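Local coordinates for protein dual function macrocyclase-peptidase POPB (Galerina marginata, PDB 5N4B) that cleaves peptide bonds after proline and macrocyclises the trimmed precursor peptide during biosynthesis of the amanitin toxins, at residues Q278-S283 with N309-D314. The protein carries 1 engineered substitution. Numbering follows the deposited sequence.
Sequences QFKDTS and NEYAAD
Lys280 lies along one face of the Tyr311 ring, and its carbon chain can be traced across that face atom by atom. Lys280 CB starts over the hydroxyl-bearing end, 3.8 Å from Tyr311 CZ. Lys280 CG comes next, 3.8 Å from the centroid of the Tyr311 ring and only 7° off the ring normal, a CH-pi contact over the centre. Lys280 CD then sits 3.7 Å from Tyr311 CD2, and Lys280 CE has reached the root of the ring, 4.0 Å from Tyr311 CB, with the lysine's NZ just beyond. The two side chains therefore run in opposite directions, each tip beside the other's base. This follows from the lysine's torsions: chi1 of 65° sets CG between the backbone N and the carbonyl carbon, and every later torsion is near 180°, giving a straight rod. The tyrosine's far end fits against the end of the strand: Tyr311 OH is 3.6 Å from Gln278 CB, and Gln278 O approaches Tyr311 CE1 obliquely at 3.3 Å, while CA of Phe279 lies near the ring plane, at its edge. No hydrogen bond joins the segments, so the contact is one of van der Waals and CH-pi packing. Beyond it, an Asx turn shapes the loop, Asp281 OD1 accepting from Ser283 N at 2.8 Å. Trp261 meets the Tyr311 ring edge-to-face and Leu287 of strand 287-292 also touches it. Within the beta-propeller, the contact thus joins the turn leaving strand 273-279 to the connection leading from outermost strand 305-308 of that four-stranded antiparallel sheet into strand 315-321 of the next.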
loop_
_atom_site.group_PDB
_atom_site.type_symbol
_atom_site.label_atom_id
_atom_site.label_comp_id
_atom_site.label_asym_id
_atom_site.label_seq_id
_atom_site.Cartn_x
_atom_site.Cartn_y
_atom_site.Cartn_z
ATOM N N GLN A 278 8.956 2.839 -18.099
ATOM C CA GLN A 278 10.208 2.572 -17.393
ATOM C C GLN A 278 10.365 3.486 -16.192
ATOM O O GLN A 278 10.081 4.688 -16.266
ATOM C CB GLN A 278 11.429 2.750 -18.278
ATOM C CG GLN A 278 11.283 2.036 -19.638
ATOM C CD GLN A 278 12.521 2.056 -20.484
ATOM O OE1 GLN A 278 13.652 1.927 -19.987
ATOM N NE2 GLN A 278 12.313 2.230 -21.775
ATOM N N PHE A 279 10.843 2.902 -15.098
ATOM C CA PHE A 279 11.004 3.581 -13.818
ATOM C C PHE A 279 12.425 3.365 -13.335
ATOM O O PHE A 279 12.913 2.224 -13.326
ATOM C CB PHE A 279 10.033 3.045 -12.757
ATOM C CG PHE A 279 8.599 2.980 -13.217
ATOM C CD1 PHE A 279 8.133 1.837 -13.851
ATOM C CD2 PHE A 279 7.734 4.046 -13.032
ATOM C CE1 PHE A 279 6.791 1.749 -14.293
ATOM C CE2 PHE A 279 6.399 3.964 -13.508
ATOM C CZ PHE A 279 5.954 2.845 -14.119
ATOM N N LYS A 280 13.067 4.412 -12.880
ATOM C CA LYS A 280 14.451 4.299 -12.364
ATOM C C LYS A 280 14.555 4.349 -10.842
ATOM O O LYS A 280 15.626 4.032 -10.307
ATOM C CB LYS A 280 15.345 5.377 -12.980
ATOM C CG LYS A 280 15.004 6.790 -12.613
ATOM C CD LYS A 280 16.087 7.732 -13.095
ATOM C CE LYS A 280 15.776 9.160 -12.653
ATOM N NZ LYS A 280 16.851 10.095 -13.139
ATOM N N ASP A 281 13.501 4.736 -10.148
ATOM C CA ASP A 281 13.467 4.967 -8.703
ATOM C C ASP A 281 11.993 5.089 -8.297
ATOM O O ASP A 281 11.104 4.712 -9.078
ATOM C CB ASP A 281 14.272 6.239 -8.356
ATOM C CG ASP A 281 13.745 7.502 -9.014
ATOM O OD1 ASP A 281 12.564 7.619 -9.332
ATOM O OD2 ASP A 281 14.519 8.478 -9.231
ATOM N N THR A 282 11.712 5.563 -7.098
ATOM C CA THR A 282 10.365 5.690 -6.609
ATOM C C THR A 282 9.765 7.011 -6.764
ATOM O O THR A 282 8.746 7.311 -6.173
ATOM C CB THR A 282 10.274 5.301 -5.131
ATOM O OG1 THR A 282 11.150 6.094 -4.367
ATOM C CG2 THR A 282 10.583 3.933 -4.990
ATOM N N SER A 283 10.415 7.859 -7.510
ATOM C CA SER A 283 9.920 9.079 -7.839
ATOM C C SER A 283 8.850 8.635 -8.898
ATOM O O SER A 283 8.945 7.597 -9.593
ATOM C CB SER A 283 10.958 10.048 -8.409
ATOM O OG SER A 283 11.130 9.856 -9.742
ATOM N N ASN A 309 11.175 10.139 -23.490
ATOM C CA ASN A 309 12.471 9.491 -23.402
ATOM C C ASN A 309 13.442 10.179 -22.448
ATOM O O ASN A 309 14.642 9.900 -22.502
ATOM C CB ASN A 309 13.101 9.335 -24.779
ATOM C CG ASN A 309 14.083 8.227 -24.828
ATOM O OD1 ASN A 309 13.905 7.177 -24.199
ATOM N ND2 ASN A 309 15.163 8.449 -25.587
ATOM N N GLU A 310 12.948 10.998 -21.537
ATOM C CA GLU A 310 13.728 11.499 -20.412
ATOM C C GLU A 310 12.831 11.433 -19.190
ATOM O O GLU A 310 11.599 11.498 -19.302
ATOM C CB GLU A 310 14.200 12.949 -20.648
ATOM C CG GLU A 310 13.046 13.870 -21.037
ATOM C CD GLU A 310 13.358 15.385 -21.002
ATOM O OE1 GLU A 310 14.528 15.770 -21.250
ATOM O OE2 GLU A 310 12.425 16.178 -20.683
ATOM N N TYR A 311 13.450 11.248 -18.035
ATOM C CA TYR A 311 12.768 11.209 -16.749
ATOM C C TYR A 311 12.469 12.628 -16.297
ATOM O O TYR A 311 13.371 13.370 -15.898
ATOM C CB TYR A 311 13.629 10.481 -15.708
ATOM C CG TYR A 311 13.639 8.976 -15.895
ATOM C CD1 TYR A 311 12.560 8.207 -15.466
ATOM C CD2 TYR A 311 14.701 8.331 -16.511
ATOM C CE1 TYR A 311 12.534 6.850 -15.631
ATOM C CE2 TYR A 311 14.705 6.961 -16.688
ATOM C CZ TYR A 311 13.624 6.219 -16.237
ATOM O OH TYR A 311 13.594 4.860 -16.410
ATOM N N ALA A 312 11.194 12.987 -16.299
ATOM C CA ALA A 312 10.778 14.337 -15.910
ATOM C C ALA A 312 9.396 14.378 -15.260
ATOM O O ALA A 312 9.120 15.270 -14.452
ATOM C CB ALA A 312 10.788 15.271 -17.096
ATOM N N ALA A 313 8.524 13.425 -15.583
ATOM C CA ALA A 313 7.152 13.502 -15.125
ATOM C C ALA A 313 6.534 12.109 -15.132
ATOM O O ALA A 313 7.086 11.161 -15.708
ATOM C CB ALA A 313 6.355 14.456 -16.029
ATOM N N ASP A 314 5.373 12.008 -14.500
ATOM C CA ASP A 314 4.561 10.792 -14.426
ATOM C C ASP A 314 3.620 10.774 -15.624
ATOM O O ASP A 314 2.959 11.780 -15.891
ATOM C CB ASP A 314 3.765 10.925 -13.115
ATOM C CG ASP A 314 2.863 9.740 -12.759
ATOM O OD1 ASP A 314 2.521 8.931 -13.623
ATOM O OD2 ASP A 314 2.444 9.667 -11.567
#